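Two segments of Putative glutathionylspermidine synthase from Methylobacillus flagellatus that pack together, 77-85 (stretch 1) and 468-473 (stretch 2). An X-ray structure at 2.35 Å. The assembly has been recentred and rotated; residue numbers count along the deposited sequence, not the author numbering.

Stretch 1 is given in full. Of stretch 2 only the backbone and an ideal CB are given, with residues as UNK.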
# COMPACT_ATOMS: atom_id res chain seq x y z
N ARG A 77 2.93 -16.24 -4.89
CA ARG A 77 2.61 -15.48 -6.07
C ARG A 77 3.95 -15.21 -6.75
O ARG A 77 4.77 -14.47 -6.21
CB ARG A 77 1.90 -14.16 -5.65
CG ARG A 77 1.67 -13.18 -6.77
CD ARG A 77 0.40 -13.50 -7.52
NE ARG A 77 0.18 -12.57 -8.62
CZ ARG A 77 -0.39 -11.38 -8.50
NH1 ARG A 77 -0.78 -10.94 -7.30
NH2 ARG A 77 -0.57 -10.60 -9.56
N ILE A 78 4.25 -15.94 -7.83
CA ILE A 78 5.57 -15.83 -8.49
C ILE A 78 5.53 -14.87 -9.65
O ILE A 78 4.66 -14.97 -10.50
CB ILE A 78 6.16 -17.22 -8.89
CG1 ILE A 78 5.98 -18.27 -7.76
CG2 ILE A 78 7.64 -17.09 -9.28
CD1 ILE A 78 6.30 -19.72 -8.15
N LEU A 79 6.50 -13.92 -9.71
CA LEU A 79 6.63 -12.96 -10.80
C LEU A 79 8.02 -13.07 -11.38
O LEU A 79 8.98 -13.21 -10.64
CB LEU A 79 6.38 -11.51 -10.29
CG LEU A 79 5.02 -11.24 -9.61
CD1 LEU A 79 5.04 -9.93 -8.85
CD2 LEU A 79 3.87 -11.25 -10.62
N SER A 80 8.13 -13.04 -12.72
CA SER A 80 9.43 -13.14 -13.39
C SER A 80 10.22 -11.86 -13.25
O SER A 80 9.65 -10.80 -12.96
CB SER A 80 9.25 -13.51 -14.86
OG SER A 80 8.70 -12.44 -15.62
N ALA A 81 11.53 -11.94 -13.51
CA ALA A 81 12.40 -10.78 -13.47
C ALA A 81 11.95 -9.70 -14.45
O ALA A 81 12.07 -8.52 -14.14
CB ALA A 81 13.83 -11.19 -13.78
N SER A 82 11.41 -10.09 -15.62
CA SER A 82 10.98 -9.11 -16.62
C SER A 82 9.63 -8.46 -16.26
O SER A 82 9.48 -7.25 -16.44
CB SER A 82 10.97 -9.72 -18.03
OG SER A 82 9.95 -10.70 -18.17
N GLU A 83 8.67 -9.26 -15.73
CA GLU A 83 7.38 -8.73 -15.23
C GLU A 83 7.64 -7.68 -14.12
O GLU A 83 7.06 -6.60 -14.15
CB GLU A 83 6.49 -9.86 -14.65
CG GLU A 83 5.87 -10.76 -15.71
CD GLU A 83 5.25 -12.07 -15.21
OE1 GLU A 83 5.53 -12.47 -14.06
OE2 GLU A 83 4.55 -12.73 -16.02
N TRP A 84 8.55 -8.00 -13.17
CA TRP A 84 8.87 -7.10 -12.07
C TRP A 84 9.58 -5.84 -12.55
O TRP A 84 9.30 -4.76 -12.03
CB TRP A 84 9.69 -7.80 -10.99
CG TRP A 84 10.00 -6.90 -9.82
CD1 TRP A 84 11.19 -6.28 -9.56
CD2 TRP A 84 9.08 -6.45 -8.81
NE1 TRP A 84 11.09 -5.56 -8.39
CE2 TRP A 84 9.80 -5.61 -7.93
CE3 TRP A 84 7.72 -6.71 -8.54
CZ2 TRP A 84 9.21 -5.03 -6.80
CZ3 TRP A 84 7.15 -6.18 -7.39
CH2 TRP A 84 7.89 -5.34 -6.54
N ALA A 85 10.48 -5.96 -13.55
CA ALA A 85 11.18 -4.79 -14.10
C ALA A 85 10.19 -3.78 -14.72
O ALA A 85 10.34 -2.58 -14.52
CB ALA A 85 12.22 -5.23 -15.13
N UNK A 468 2.99 -15.25 0.05
CA UNK A 468 4.34 -14.72 -0.14
C UNK A 468 4.45 -14.35 -1.62
O UNK A 468 3.86 -15.03 -2.46
CB UNK A 468 5.42 -15.73 0.28
N UNK A 469 5.14 -13.25 -1.94
CA UNK A 469 5.35 -12.85 -3.34
C UNK A 469 6.80 -13.05 -3.70
O UNK A 469 7.69 -12.45 -3.08
CB UNK A 469 4.94 -11.40 -3.57
N UNK A 470 7.05 -13.90 -4.70
CA UNK A 470 8.40 -14.21 -5.15
C UNK A 470 8.74 -13.42 -6.40
O UNK A 470 8.03 -13.50 -7.40
CB UNK A 470 8.55 -15.71 -5.41
N UNK A 471 9.83 -12.65 -6.35
CA UNK A 471 10.34 -11.97 -7.53
C UNK A 471 11.61 -12.70 -7.93
O UNK A 471 12.53 -12.83 -7.12
CB UNK A 471 10.60 -10.48 -7.27
N UNK A 472 11.60 -13.30 -9.13
CA UNK A 472 12.75 -14.07 -9.62
C UNK A 472 13.88 -13.17 -10.06
O UNK A 472 13.64 -12.11 -10.63
CB UNK A 472 12.33 -14.97 -10.78
N UNK A 473 15.13 -13.56 -9.72
CA UNK A 473 16.34 -12.77 -10.02
C UNK A 473 16.67 -12.70 -11.52
O UNK A 473 16.46 -13.67 -12.24
CB UNK A 473 17.54 -13.36 -9.27

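The two strands run parallel, their N-to-C directions 17° apart, and four backbone hydrogen bonds join the two stretches in alternation: Arg77 N to the O of position 468 (2.9 Å), the N of position 470 to Arg77 O (2.8 Å), Leu79 N to the O of position 470 (2.8 Å), and the N of position 472 to Leu79 O (3.0 Å). Because these bonds use main-chain atoms only, they leave the sequence largely free; the side-chain preferences have to be read from what lies around each CB.

Position 468 sends CA-to-CB sideways, and nothing of stretch 1 lies within 5.5 Å of its ideal CB. Its carbonyl is committed to Arg77 N, but the side chain is hardly constrained from this side, and many residues would do. The deposited residue is Asp468, whose OD2 accepts a hydrogen bond from the side chain of position 470; both carboxylate oxygens are also bonded elsewhere in the structure.

Position 469 has extended backbone angles (-110/120) and shares a face with Arg77 and Leu79. The ideal CB is 4.1 Å from Arg77 O and 5.5 Å from Leu79 CD1, so a beta-branched residue such as Val, Ile or Thr would suit: strand-friendly, with a methyl to offer the leucine. Arg77 begins on this face but its end leads away, so its charge makes no demand here. Thr469 is found, its CG2 3.9 Å from Leu79 CD1, while OG1 is hydrogen-bonded elsewhere in the structure.

Position 470 turns to the other face, beside Ile78, with its ideal CB 4.2 Å from Ile78 CG2. Stretch 1 offers a branched aliphatic surface and no polar side chain on this face, which favours a large apolar or aromatic residue; Ile, Leu, Phe and Trp are all plausible. The choice is Trp470, with chi1 in the m well. Its CE3 lies 3.8 Å from Ile78 CG1, and its NE1 donates to Asp468 OD2 at 2.8 Å, linking the ring to the residue two before it.

Position 471 returns to the face of Leu79, where Trp84 from the following helix also waits: the ideal CB is 4.4 Å from Trp84 CG. An aliphatic side chain that can lie on an indole is called for, so Val, Ile or Leu would fit. Ile471 places CG1 over one face of the Trp84 six-membered ring, 3.9 Å from its centroid in a CH-pi contact, and brings CD1 to 4.1 Å from Leu79 CD1.

Position 472 follows the strand, yet CA-to-CB still points toward stretch 1, with the ideal CB 3.8 Å from Leu79 O and 4.3 Å from Ser80 CA. With Ile78 CG2 within reach, a flexible aliphatic such as Leu or Met is attractive. Leu472 brings CD2 to 3.9 Å from Ile78 CG2, and its carbonyl O is 3.3 Å from Ala81 CB.

Position 473 points away, with open space by its ideal CB, so a polar or charged residue is easily tolerated. Lys473 extends outward.

Stretch 2 (468-473) DTWILK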
# COMPACT_ATOMS: atom_id res chain seq x y z
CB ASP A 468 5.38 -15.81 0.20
CG ASP A 468 6.84 -15.36 0.16
OD1 ASP A 468 7.09 -14.14 0.01
OD2 ASP A 468 7.73 -16.23 0.29
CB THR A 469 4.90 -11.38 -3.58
OG1 THR A 469 3.57 -11.21 -3.11
CG2 THR A 469 4.98 -10.97 -5.06
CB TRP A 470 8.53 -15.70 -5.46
CG TRP A 470 8.47 -16.62 -4.28
CD1 TRP A 470 8.33 -16.27 -2.96
CD2 TRP A 470 8.60 -18.04 -4.30
NE1 TRP A 470 8.32 -17.40 -2.17
CE2 TRP A 470 8.48 -18.50 -2.97
CE3 TRP A 470 8.79 -18.98 -5.34
CZ2 TRP A 470 8.58 -19.86 -2.64
CZ3 TRP A 470 8.86 -20.33 -5.01
CH2 TRP A 470 8.76 -20.75 -3.67
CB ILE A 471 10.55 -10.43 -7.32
CG1 ILE A 471 9.20 -9.66 -7.43
CG2 ILE A 471 11.53 -9.86 -8.35
CD1 ILE A 471 8.22 -9.79 -6.28
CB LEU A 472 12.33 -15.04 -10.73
CG LEU A 472 11.24 -16.06 -10.36
CD1 LEU A 472 11.18 -17.17 -11.39
CD2 LEU A 472 11.45 -16.64 -8.92
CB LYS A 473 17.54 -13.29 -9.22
CG LYS A 473 17.50 -12.88 -7.75
CD LYS A 473 18.73 -13.36 -7.00
CE LYS A 473 18.44 -14.55 -6.13
NZ LYS A 473 19.66 -15.02 -5.42
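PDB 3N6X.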